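Local coordinates for tryptophan decarboxylase 1 (Oryza sativa subsp. japonica, PDB 6KHP), which decarboxylates L-tryptophan to tryptamine and 5-hydroxy-L-tryptophan to serotonin, using pyridoxal 5'-phosphate, in the route to serotonin, at the 2-(1H-indol-3-yl)ethanamine and pyridoxal-5'-phosphate site and the interface of chains A and B. Numbering follows the deposited sequence. Chains: chain A/B, Tryptophan decarboxylase 1.

Contact 1 is the active site, which holds cofactor and tryptamine between the two subunits of the homodimer; contact 2 is a patch of the same interface. The centres of their C-alpha atoms lie about 18 Å apart. Thr174, Leu336, Gly379 and Gly381 occur in both with the chains exchanged: the loop 379-381 of A closes the phosphate site of B in contact 1, and its counterpart in B packs on A in contact 2. B:Asp337, joined to A:Asp337 by water in contact 2, directly follows B:Leu336 of contact 1. Assembly of the dimer and completion of the active site therefore use the same segments.

Contact 1: the 2-(1H-indol-3-yl)ethanamine and pyridoxal-5'-phosphate site. Residues chain A 125, 127, 359-360, 379-381; chain B 95, 104-106, 174-176, 214, 271, 273, 298, 300, 329-330, 336. With TSS (2-(1H-indol-3-yl)ethanamine), chain C; PLP (pyridoxal-5'-phosphate), chain D.
The phosphate of PLP is gripped from both subunits. Its O2P accepts from two donors of one residue, the amide N of B:Ser176 and the side-chain OG at 2.6 Å; O1P takes the amide N of B:Thr175 at 2.9 Å. Both amides belong to the first turn of helix 175-193, whose end would probably stabilise the negative charge. From chain A, the amide N of A:Gly381 meets O3P at 2.6 Å, nearly straight (173° at H), and water 1 ties O1P to B:Thr175 OG1 and B:His329 NE2. At the far end of the cofactor, OD2 of B:Asp298 faces the pyridine N1 at 3.0 Å, a hydrogen bond if N1 is protonated, which the carboxylate would favour. The amide of B:Ala300 holds the other oxygen, OD1, from above the carboxylate plane. B:Lys330, extended beyond CG, is covalently joined through NZ to PLP C4A, the internal aldimine; NZ also lies 2.6 Å from the phenolic O3, consistent with a hydrogen bond.

The pyridine ring of PLP is sandwiched: the B:His214 imidazole stacks on one face, the planes of B:His214 and PLP 24° apart, and CB of B:Ala300 presses on the other. In its own ring plane, NE2 of B:His214 donates to OH of A:Tyr359 at 2.7 Å. The TSS amine N1 is modelled implausibly close to that hydroxyl, so little beyond proximity can be read there.

The indole of TSS lies between CE of B:Lys330, 3.5 Å from its six-membered ring centroid, and CG2 of A:Val125 over the opposite face. B:Trp95 brings its CZ3 edge against the TSS indole with planes 87° apart, while A:Phe127 CE2 touches the ethyl carbon CB at 3.6 Å. This buried pocket holds the product tryptamine beside the lysine-bound cofactor and places the proton donor A:Tyr359 of the neighbouring subunit for decarboxylation.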
ATOM      1  N   VAL A 125     -14.567  24.284  19.541  1.00 24.11           N
ATOM      2  CA  VAL A 125     -15.270  23.328  20.400  1.00 23.71           C
ATOM      3  C   VAL A 125     -16.201  24.129  21.304  1.00 26.03           C
ATOM      4  O   VAL A 125     -15.756  24.743  22.283  1.00 28.14           O
ATOM      5  CB  VAL A 125     -14.307  22.479  21.235  1.00 25.16           C
ATOM      6  CG1 VAL A 125     -15.086  21.409  21.990  1.00 22.96           C
ATOM      7  CG2 VAL A 125     -13.192  21.868  20.349  1.00 23.16           C
ATOM      8  N   PHE A 127     -18.493  23.983  23.830  1.00 24.23           N
ATOM      9  CA  PHE A 127     -19.229  23.430  24.968  1.00 25.64           C
ATOM     10  C   PHE A 127     -19.947  24.516  25.765  1.00 26.59           C
ATOM     11  O   PHE A 127     -21.046  24.281  26.272  1.00 26.32           O
ATOM     12  CB  PHE A 127     -18.300  22.623  25.882  1.00 26.89           C
ATOM     13  CG  PHE A 127     -16.859  23.104  25.912  1.00 23.29           C
ATOM     14  CD1 PHE A 127     -16.508  24.273  26.580  1.00 26.74           C
ATOM     15  CD2 PHE A 127     -15.863  22.354  25.330  1.00 24.02           C
ATOM     16  CE1 PHE A 127     -15.184  24.695  26.647  1.00 25.68           C
ATOM     17  CE2 PHE A 127     -14.534  22.767  25.376  1.00 26.86           C
ATOM     18  CZ  PHE A 127     -14.193  23.939  26.032  1.00 27.16           C
ATOM     19  N   TYR A 359     -13.241  24.215  35.720  1.00 28.68           N
ATOM     20  CA  TYR A 359     -12.385  24.697  34.637  1.00 29.17           C
ATOM     21  C   TYR A 359     -13.186  25.323  33.500  1.00 31.24           C
ATOM     22  O   TYR A 359     -12.602  26.030  32.668  1.00 31.37           O
ATOM     23  CB  TYR A 359     -11.484  23.564  34.110  1.00 28.76           C
ATOM     24  CG  TYR A 359     -12.131  22.653  33.080  1.00 32.00           C
ATOM     25  CD1 TYR A 359     -13.086  21.702  33.462  1.00 30.39           C
ATOM     26  CD2 TYR A 359     -11.781  22.731  31.735  1.00 31.46           C
ATOM     27  CE1 TYR A 359     -13.687  20.869  32.540  1.00 34.34           C
ATOM     28  CE2 TYR A 359     -12.379  21.894  30.788  1.00 33.40           C
ATOM     29  CZ  TYR A 359     -13.341  20.967  31.201  1.00 37.33           C
ATOM     30  OH  TYR A 359     -13.946  20.135  30.274  1.00 37.83           O
ATOM     31  N   LEU A 360     -14.506  25.118  33.462  1.00 28.68           N
ATOM     32  CA  LEU A 360     -15.345  25.709  32.429  1.00 28.10           C
ATOM     33  C   LEU A 360     -16.045  26.984  32.881  1.00 28.11           C
ATOM     34  O   LEU A 360     -16.681  27.646  32.050  1.00 25.68           O
ATOM     35  CB  LEU A 360     -16.393  24.699  31.946  1.00 24.85           C
ATOM     36  CG  LEU A 360     -15.847  23.515  31.141  1.00 27.13           C
ATOM     37  CD1 LEU A 360     -16.986  22.712  30.545  1.00 29.95           C
ATOM     38  CD2 LEU A 360     -14.909  23.997  30.045  1.00 29.29           C
ATOM     39  N   GLY A 379     -22.577  14.861  25.601  1.00 26.65           N
ATOM     40  CA  GLY A 379     -21.155  15.118  25.732  1.00 28.52           C
ATOM     41  C   GLY A 379     -20.836  16.554  26.131  1.00 30.08           C
ATOM     42  O   GLY A 379     -21.713  17.397  26.311  1.00 27.72           O
ATOM     43  N   VAL A 380     -19.535  16.831  26.241  1.00 28.40           N
ATOM     44  CA  VAL A 380     -19.059  18.180  26.538  1.00 29.59           C
ATOM     45  C   VAL A 380     -18.773  18.934  25.241  1.00 28.98           C
ATOM     46  O   VAL A 380     -19.455  19.916  24.920  1.00 24.62           O
ATOM     47  CB  VAL A 380     -17.810  18.143  27.429  1.00 33.12           C
ATOM     48  CG1 VAL A 380     -17.433  19.565  27.880  1.00 26.86           C
ATOM     49  CG2 VAL A 380     -18.057  17.210  28.615  1.00 27.45           C
ATOM     50  N   GLY A 381     -17.771  18.475  24.489  1.00 27.56           N
ATOM     51  CA  GLY A 381     -17.430  19.107  23.230  1.00 24.23           C
ATOM     52  C   GLY A 381     -18.530  18.986  22.189  1.00 27.51           C
ATOM     53  O   GLY A 381     -19.466  18.187  22.306  1.00 25.82           O
TER
ATOM     54  N   TRP B  95      -9.919  28.949  18.465  1.00 22.60           N
ATOM     55  CA  TRP B  95      -9.221  27.719  18.833  1.00 25.75           C
ATOM     56  C   TRP B  95      -7.991  27.489  17.967  1.00 25.22           C
ATOM     57  O   TRP B  95      -6.987  26.955  18.447  1.00 27.43           O
ATOM     58  CB  TRP B  95     -10.180  26.520  18.726  1.00 22.55           C
ATOM     59  CG  TRP B  95     -11.162  26.453  19.875  1.00 26.32           C
ATOM     60  CD1 TRP B  95     -12.211  27.312  20.114  1.00 22.73           C
ATOM     61  CD2 TRP B  95     -11.173  25.498  20.957  1.00 23.37           C
ATOM     62  NE1 TRP B  95     -12.873  26.938  21.266  1.00 23.43           N
ATOM     63  CE2 TRP B  95     -12.261  25.837  21.803  1.00 23.69           C
ATOM     64  CE3 TRP B  95     -10.368  24.405  21.298  1.00 22.04           C
ATOM     65  CZ2 TRP B  95     -12.564  25.112  22.966  1.00 23.41           C
ATOM     66  CZ3 TRP B  95     -10.671  23.683  22.457  1.00 26.31           C
ATOM     67  CH2 TRP B  95     -11.766  24.043  23.277  1.00 22.99           C
ATOM     68  N   PHE B 104      -7.941  21.887  26.150  1.00 26.41           N
ATOM     69  CA  PHE B 104      -6.946  21.181  25.374  1.00 26.26           C
ATOM     70  C   PHE B 104      -7.099  21.632  23.929  1.00 26.80           C
ATOM     71  O   PHE B 104      -8.226  21.836  23.466  1.00 31.10           O
ATOM     72  CB  PHE B 104      -7.096  19.657  25.470  1.00 23.57           C
ATOM     73  CG  PHE B 104      -6.726  19.100  26.811  1.00 27.99           C
ATOM     74  CD1 PHE B 104      -5.444  19.270  27.319  1.00 23.98           C
ATOM     75  CD2 PHE B 104      -7.666  18.411  27.575  1.00 26.60           C
ATOM     76  CE1 PHE B 104      -5.107  18.752  28.562  1.00 28.28           C
ATOM     77  CE2 PHE B 104      -7.333  17.885  28.809  1.00 23.22           C
ATOM     78  CZ  PHE B 104      -6.064  18.065  29.311  1.00 24.91           C
ATOM     79  N   PRO B 105      -5.999  21.825  23.206  1.00 21.50           N
ATOM     80  CA  PRO B 105      -6.112  22.302  21.829  1.00 23.60           C
ATOM     81  C   PRO B 105      -6.776  21.258  20.951  1.00 27.83           C
ATOM     82  O   PRO B 105      -6.641  20.048  21.165  1.00 26.47           O
ATOM     83  CB  PRO B 105      -4.656  22.552  21.409  1.00 23.33           C
ATOM     84  CG  PRO B 105      -3.856  21.651  22.265  1.00 26.74           C
ATOM     85  CD  PRO B 105      -4.600  21.598  23.607  1.00 21.90           C
ATOM     86  N   SER B 106      -7.533  21.744  19.970  1.00 23.23           N
ATOM     87  CA  SER B 106      -8.181  20.872  19.002  1.00 24.34           C
ATOM     88  C   SER B 106      -7.249  20.806  17.800  1.00 24.66           C
ATOM     89  O   SER B 106      -7.438  21.484  16.783  1.00 24.30           O
ATOM     90  CB  SER B 106      -9.577  21.383  18.648  1.00 23.26           C
ATOM     91  OG  SER B 106      -9.551  22.762  18.310  1.00 24.66           O
ATOM     92  N   THR B 174     -17.862  11.477  21.174  1.00 22.44           N
ATOM     93  CA  THR B 174     -17.316  12.098  22.374  1.00 27.17           C
ATOM     94  C   THR B 174     -16.812  11.024  23.329  1.00 25.49           C
ATOM     95  O   THR B 174     -17.192   9.852  23.243  1.00 23.91           O
ATOM     96  CB  THR B 174     -18.347  12.995  23.118  1.00 25.32           C
ATOM     97  OG1 THR B 174     -19.426  12.198  23.600  1.00 24.67           O
ATOM     98  CG2 THR B 174     -18.923  14.122  22.213  1.00 21.97           C
ATOM     99  N   THR B 175     -15.932  11.455  24.241  1.00 23.88           N
ATOM    100  CA  THR B 175     -15.541  10.618  25.372  1.00 29.11           C
ATOM    101  C   THR B 175     -16.750  10.284  26.251  1.00 29.13           C
ATOM    102  O   THR B 175     -16.853   9.170  26.780  1.00 26.07           O
ATOM    103  CB  THR B 175     -14.442  11.328  26.180  1.00 32.95           C
ATOM    104  OG1 THR B 175     -13.251  11.390  25.405  1.00 32.03           O
ATOM    105  CG2 THR B 175     -14.117  10.605  27.487  1.00 30.65           C
ATOM    106  N   SER B 176     -17.691  11.230  26.398  1.00 28.94           N
ATOM    107  CA  SER B 176     -18.893  10.959  27.188  1.00 26.29           C
ATOM    108  C   SER B 176     -19.674   9.798  26.603  1.00 28.98           C
ATOM    109  O   SER B 176     -20.154   8.924  27.344  1.00 26.99           O
ATOM    110  CB  SER B 176     -19.792  12.195  27.269  1.00 27.02           C
ATOM    111  OG  SER B 176     -19.109  13.326  27.766  1.00 30.17           O
ATOM    112  N   HIS B 214     -13.327  13.420  34.884  1.00 32.32           N
ATOM    113  CA  HIS B 214     -14.179  14.481  34.369  1.00 33.76           C
ATOM    114  C   HIS B 214     -15.603  14.358  34.902  1.00 30.98           C
ATOM    115  O   HIS B 214     -16.143  13.256  35.039  1.00 32.59           O
ATOM    116  CB  HIS B 214     -14.184  14.454  32.841  1.00 29.08           C
ATOM    117  CG  HIS B 214     -14.607  15.749  32.227  1.00 31.32           C
ATOM    118  ND1 HIS B 214     -15.909  16.198  32.263  1.00 30.90           N
ATOM    119  CD2 HIS B 214     -13.899  16.698  31.570  1.00 32.21           C
ATOM    120  CE1 HIS B 214     -15.987  17.370  31.656  1.00 30.77           C
ATOM    121  NE2 HIS B 214     -14.781  17.697  31.229  1.00 34.61           N
ATOM    122  N   GLY B 271      -4.270  11.235  32.398  1.00 29.82           N
ATOM    123  CA  GLY B 271      -4.197  12.616  31.949  1.00 26.40           C
ATOM    124  C   GLY B 271      -5.468  13.389  32.228  1.00 30.15           C
ATOM    125  O   GLY B 271      -6.218  13.717  31.301  1.00 30.05           O
ATOM    126  N   THR B 273      -8.291  16.229  33.134  1.00 28.89           N
ATOM    127  CA  THR B 273      -8.555  17.513  32.498  1.00 30.84           C
ATOM    128  C   THR B 273      -7.941  18.653  33.298  1.00 33.00           C
ATOM    129  O   THR B 273      -7.289  19.542  32.736  1.00 27.17           O
ATOM    130  CB  THR B 273     -10.069  17.708  32.354  1.00 31.50           C
ATOM    131  OG1 THR B 273     -10.598  16.687  31.502  1.00 34.10           O
ATOM    132  CG2 THR B 273     -10.416  19.093  31.764  1.00 28.09           C
ATOM    133  N   ASP B 298     -10.027   6.138  30.604  1.00 31.30           N
ATOM    134  CA  ASP B 298     -10.235   7.367  29.851  1.00 27.73           C
ATOM    135  C   ASP B 298      -8.879   8.036  29.654  1.00 28.02           C
ATOM    136  O   ASP B 298      -8.245   8.470  30.619  1.00 31.75           O
ATOM    137  CB  ASP B 298     -11.215   8.287  30.583  1.00 30.66           C
ATOM    138  CG  ASP B 298     -11.319   9.678  29.941  1.00 36.48           C
ATOM    139  OD1 ASP B 298     -10.958   9.825  28.754  1.00 28.76           O
ATOM    140  OD2 ASP B 298     -11.781  10.620  30.631  1.00 36.57           O
ATOM    141  N   ALA B 300      -8.638  10.435  26.969  1.00 26.42           N
ATOM    142  CA  ALA B 300      -9.113  11.343  25.932  1.00 29.23           C
ATOM    143  C   ALA B 300      -8.009  12.231  25.345  1.00 26.90           C
ATOM    144  O   ALA B 300      -7.859  12.335  24.121  1.00 25.14           O
ATOM    145  CB  ALA B 300     -10.241  12.206  26.517  1.00 25.22           C
ATOM    146  N   HIS B 329      -9.370  13.833  18.083  1.00 22.96           N
ATOM    147  CA  HIS B 329      -9.780  15.224  17.879  1.00 23.70           C
ATOM    148  C   HIS B 329      -9.294  16.165  18.976  1.00 23.43           C
ATOM    149  O   HIS B 329      -9.555  17.371  18.894  1.00 23.99           O
ATOM    150  CB  HIS B 329     -11.301  15.327  17.691  1.00 23.76           C
ATOM    151  CG  HIS B 329     -12.119  15.082  18.927  1.00 24.44           C
ATOM    152  ND1 HIS B 329     -13.372  14.504  18.873  1.00 24.25           N
ATOM    153  CD2 HIS B 329     -11.905  15.393  20.228  1.00 24.34           C
ATOM    154  CE1 HIS B 329     -13.880  14.443  20.090  1.00 25.24           C
ATOM    155  NE2 HIS B 329     -13.012  14.978  20.930  1.00 31.47           N
ATOM    156  N   LYS B 330      -8.587  15.663  19.986  1.00 22.25           N
ATOM    157  CA  LYS B 330      -7.753  16.554  20.786  1.00 24.88           C
ATOM    158  C   LYS B 330      -6.321  16.593  20.241  1.00 25.61           C
ATOM    159  O   LYS B 330      -5.948  17.543  19.536  1.00 23.67           O
ATOM    160  CB  LYS B 330      -7.777  16.142  22.258  1.00 25.09           C
ATOM    161  CG  LYS B 330      -9.145  16.369  22.875  1.00 26.87           C
ATOM    162  CD  LYS B 330      -9.182  16.163  24.370  1.00 29.79           C
ATOM    163  CE  LYS B 330     -10.545  16.599  24.921  1.00 33.21           C
ATOM    164  NZ  LYS B 330     -10.863  15.906  26.187  1.00 36.75           N
ATOM    165  N   LEU B 336     -12.742  17.494  14.921  1.00 24.86           N
ATOM    166  CA  LEU B 336     -13.941  16.892  15.503  1.00 24.42           C
ATOM    167  C   LEU B 336     -14.904  16.435  14.404  1.00 25.89           C
ATOM    168  O   LEU B 336     -14.999  17.056  13.338  1.00 26.83           O
ATOM    169  CB  LEU B 336     -14.647  17.904  16.413  1.00 23.90           C
ATOM    170  CG  LEU B 336     -14.131  18.158  17.828  1.00 24.47           C
ATOM    171  CD1 LEU B 336     -12.831  18.945  17.805  1.00 19.60           C
ATOM    172  CD2 LEU B 336     -15.213  18.894  18.631  1.00 22.61           C
TER
HETATM  173  N1  TSS C 602     -13.315  20.225  29.137  1.00 47.39           N
HETATM  174  CA  TSS C 602     -13.313  19.577  27.831  1.00 36.76           C
HETATM  175  CB  TSS C 602     -12.357  20.247  26.840  1.00 40.54           C
HETATM  176  CG  TSS C 602     -12.641  19.605  25.475  1.00 41.33           C
HETATM  177  CD1 TSS C 602     -13.836  18.889  25.428  1.00 36.14           C
HETATM  178  NE1 TSS C 602     -13.965  18.363  24.170  1.00 41.06           N
HETATM  179  CE2 TSS C 602     -12.858  18.750  23.426  1.00 34.27           C
HETATM  180  CD2 TSS C 602     -12.044  19.523  24.233  1.00 35.54           C
HETATM  181  CZ2 TSS C 602     -12.487  18.494  22.090  1.00 31.73           C
HETATM  182  CH2 TSS C 602     -11.294  19.012  21.588  1.00 30.27           C
HETATM  183  CZ3 TSS C 602     -10.469  19.791  22.405  1.00 29.20           C
HETATM  184  CE3 TSS C 602     -10.835  20.051  23.716  1.00 33.98           C
HETATM  185  N1  PLP D 601     -12.472  13.447  29.774  1.00 37.46           N
HETATM  186  C2  PLP D 601     -11.220  14.013  29.623  1.00 33.06           C
HETATM  187  C2A PLP D 601     -10.030  13.460  30.367  1.00 28.17           C
HETATM  188  C3  PLP D 601     -11.064  15.090  28.763  1.00 34.77           C
HETATM  189  O3  PLP D 601      -9.833  15.670  28.574  1.00 38.35           O
HETATM  190  C4  PLP D 601     -12.152  15.588  28.065  1.00 37.98           C
HETATM  191  C4A PLP D 601     -11.924  16.524  26.918  1.00 39.36           C
HETATM  192  C5  PLP D 601     -13.409  15.030  28.232  1.00 38.15           C
HETATM  193  C6  PLP D 601     -13.572  13.953  29.094  1.00 36.79           C
HETATM  194  C5A PLP D 601     -14.575  15.621  27.474  1.00 36.75           C
HETATM  195  O4P PLP D 601     -15.005  14.661  26.555  1.00 38.05           O
HETATM  196  P   PLP D 601     -16.177  14.893  25.485  1.00 32.95           P
HETATM  197  O1P PLP D 601     -15.628  14.352  24.184  1.00 36.19           O
HETATM  198  O2P PLP D 601     -17.373  14.111  25.982  1.00 33.35           O
HETATM  199  O3P PLP D 601     -16.586  16.330  25.321  1.00 36.24           O
HETATM  200  O   HOH W   1     -12.980  13.918  24.002  1.00 30.86           O

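Contact 2: the interface of chains A and B. Residues chain A 174, 336-337; chain B 337, 379, 381-382, 385.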
ATOM      1  N   THR A 174     -27.784  12.858  16.250  1.00 29.09           N
ATOM      2  CA  THR A 174     -28.713  11.793  15.879  1.00 31.01           C
ATOM      3  C   THR A 174     -30.062  11.996  16.555  1.00 29.08           C
ATOM      4  O   THR A 174     -30.174  12.657  17.585  1.00 27.35           O
ATOM      5  CB  THR A 174     -28.183  10.395  16.275  1.00 33.83           C
ATOM      6  OG1 THR A 174     -27.959  10.357  17.690  1.00 30.20           O
ATOM      7  CG2 THR A 174     -26.882  10.049  15.541  1.00 29.13           C
ATOM      8  N   LEU A 336     -24.755  14.974   6.926  1.00 26.92           N
ATOM      9  CA  LEU A 336     -24.606  14.427   8.274  1.00 27.16           C
ATOM     10  C   LEU A 336     -23.373  15.014   8.955  1.00 28.78           C
ATOM     11  O   LEU A 336     -22.353  15.274   8.306  1.00 29.51           O
ATOM     12  CB  LEU A 336     -24.475  12.899   8.223  1.00 29.11           C
ATOM     13  CG  LEU A 336     -25.716  12.022   8.005  1.00 36.60           C
ATOM     14  CD1 LEU A 336     -26.150  12.003   6.539  1.00 27.67           C
ATOM     15  CD2 LEU A 336     -25.496  10.598   8.545  1.00 33.18           C
ATOM     16  N   ASP A 337     -23.441  15.212  10.275  1.00 28.38           N
ATOM     17  CA  ASP A 337     -24.586  14.943  11.130  1.00 31.84           C
ATOM     18  C   ASP A 337     -25.362  16.233  11.365  1.00 32.59           C
ATOM     19  O   ASP A 337     -24.758  17.285  11.509  1.00 28.05           O
ATOM     20  CB  ASP A 337     -24.143  14.366  12.489  1.00 29.47           C
ATOM     21  CG  ASP A 337     -23.138  13.229  12.363  1.00 32.27           C
ATOM     22  OD1 ASP A 337     -23.292  12.375  11.469  1.00 30.10           O
ATOM     23  OD2 ASP A 337     -22.188  13.185  13.181  1.00 35.84           O
TER
ATOM     24  N   ASP B 337     -15.642  15.352  14.661  1.00 22.99           N
ATOM     25  CA  ASP B 337     -15.561  14.531  15.870  1.00 24.93           C
ATOM     26  C   ASP B 337     -14.750  13.275  15.604  1.00 26.30           C
ATOM     27  O   ASP B 337     -14.866  12.671  14.537  1.00 28.13           O
ATOM     28  CB  ASP B 337     -16.959  14.108  16.359  1.00 24.85           C
ATOM     29  CG  ASP B 337     -17.969  15.256  16.356  1.00 33.79           C
ATOM     30  OD1 ASP B 337     -17.703  16.299  17.026  1.00 28.11           O
ATOM     31  OD2 ASP B 337     -19.028  15.106  15.688  1.00 30.61           O
ATOM     32  N   GLY B 379     -26.405   6.461  18.845  1.00 39.41           N
ATOM     33  CA  GLY B 379     -27.199   6.194  17.667  1.00 44.04           C
ATOM     34  C   GLY B 379     -26.372   5.636  16.532  1.00 51.78           C
ATOM     35  O   GLY B 379     -25.419   6.286  16.081  1.00 56.63           O
ATOM     36  N   GLY B 381     -26.043   5.147  12.723  1.00 46.85           N
ATOM     37  CA  GLY B 381     -26.588   6.047  11.733  1.00 47.85           C
ATOM     38  C   GLY B 381     -25.935   7.413  11.807  1.00 52.58           C
ATOM     39  O   GLY B 381     -26.612   8.412  12.086  1.00 54.74           O
ATOM     40  N   ARG B 382     -24.622   7.469  11.568  1.00 42.07           N
ATOM     41  CA  ARG B 382     -23.894   8.732  11.547  1.00 39.95           C
ATOM     42  C   ARG B 382     -22.790   8.656  10.488  1.00 42.18           C
ATOM     43  O   ARG B 382     -22.594   7.626   9.826  1.00 38.91           O
ATOM     44  CB  ARG B 382     -23.358   9.086  12.946  1.00 40.04           C
ATOM     45  CG  ARG B 382     -22.679   7.928  13.690  1.00 41.10           C
ATOM     46  CD  ARG B 382     -21.338   7.556  13.068  1.00 37.64           C
ATOM     47  NE  ARG B 382     -20.687   6.453  13.765  1.00 41.89           N
ATOM     48  CZ  ARG B 382     -19.493   5.957  13.448  1.00 36.65           C
ATOM     49  NH1 ARG B 382     -18.798   6.467  12.432  1.00 35.22           N
ATOM     50  NH2 ARG B 382     -18.999   4.948  14.147  1.00 30.04           N
ATOM     51  N   ARG B 385     -16.760   8.847   9.884  1.00 31.60           N
ATOM     52  CA  ARG B 385     -15.677   9.472  10.646  1.00 33.18           C
ATOM     53  C   ARG B 385     -14.308   8.843  10.377  1.00 34.76           C
ATOM     54  O   ARG B 385     -13.283   9.459  10.698  1.00 30.60           O
ATOM     55  CB  ARG B 385     -15.990   9.408  12.146  1.00 26.59           C
ATOM     56  CG  ARG B 385     -17.212  10.243  12.572  1.00 29.72           C
ATOM     57  CD  ARG B 385     -17.715   9.745  13.918  1.00 29.06           C
ATOM     58  NE  ARG B 385     -18.855  10.477  14.439  1.00 32.59           N
ATOM     59  CZ  ARG B 385     -19.668  10.000  15.386  1.00 41.30           C
ATOM     60  NH1 ARG B 385     -19.460   8.783  15.898  1.00 32.61           N
ATOM     61  NH2 ARG B 385     -20.692  10.729  15.820  1.00 35.55           N
TER
HETATM   62  O   HOH W   2     -19.498  13.038  13.915  1.00 25.73           O
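Water 2 is the best-held polar atom, gripped by three firm bonds: to OD2 of A:Asp337 at 2.8 Å, to OD2 of B:Asp337 also at 2.8 Å, and to NE of B:Arg385 at 2.7 Å, this last fairly straight (163° at H). It sits at the edge of the B:Arg385 guanidinium, in its plane, with a weak further bond to NH2. OD2 of A:Asp337 and OD2 of B:Asp337 lie 4.5 Å apart; the bridging water and the arginine probably ease their repulsion. B:Arg385, extended from CG to NE, crosses A:Asp337 at about a right angle and forms a long salt bridge, NH2 to OD2 at 3.9 Å, with the planes 84° apart.

The other oxygen, OD1 of A:Asp337, rests against CB of B:Arg382 at 3.6 Å. That arginine bends at chi2 (71°); its guanidinium turns one face to NH1 of B:Arg385, which sits above the rim, while its CD covers a face of the B:Arg385 guanidinium. An alanine in place of A:Asp337 would remove the carboxylate, and with it the bond to water 2 and the salt bridge, and would probably loosen this part of the interface.

Alongside, CD2 of A:Leu336 packs on CA of B:Arg382, and the methyl CG2 of A:Thr174 meets the carbonyl O of B:Gly381 at 3.8 Å. Within the homodimer, A:Asp337 follows a cis peptide just before strand 339-343, A:Thr174 immediately precedes helix 175-193, and B:Arg385 stands directly before helix 386-420.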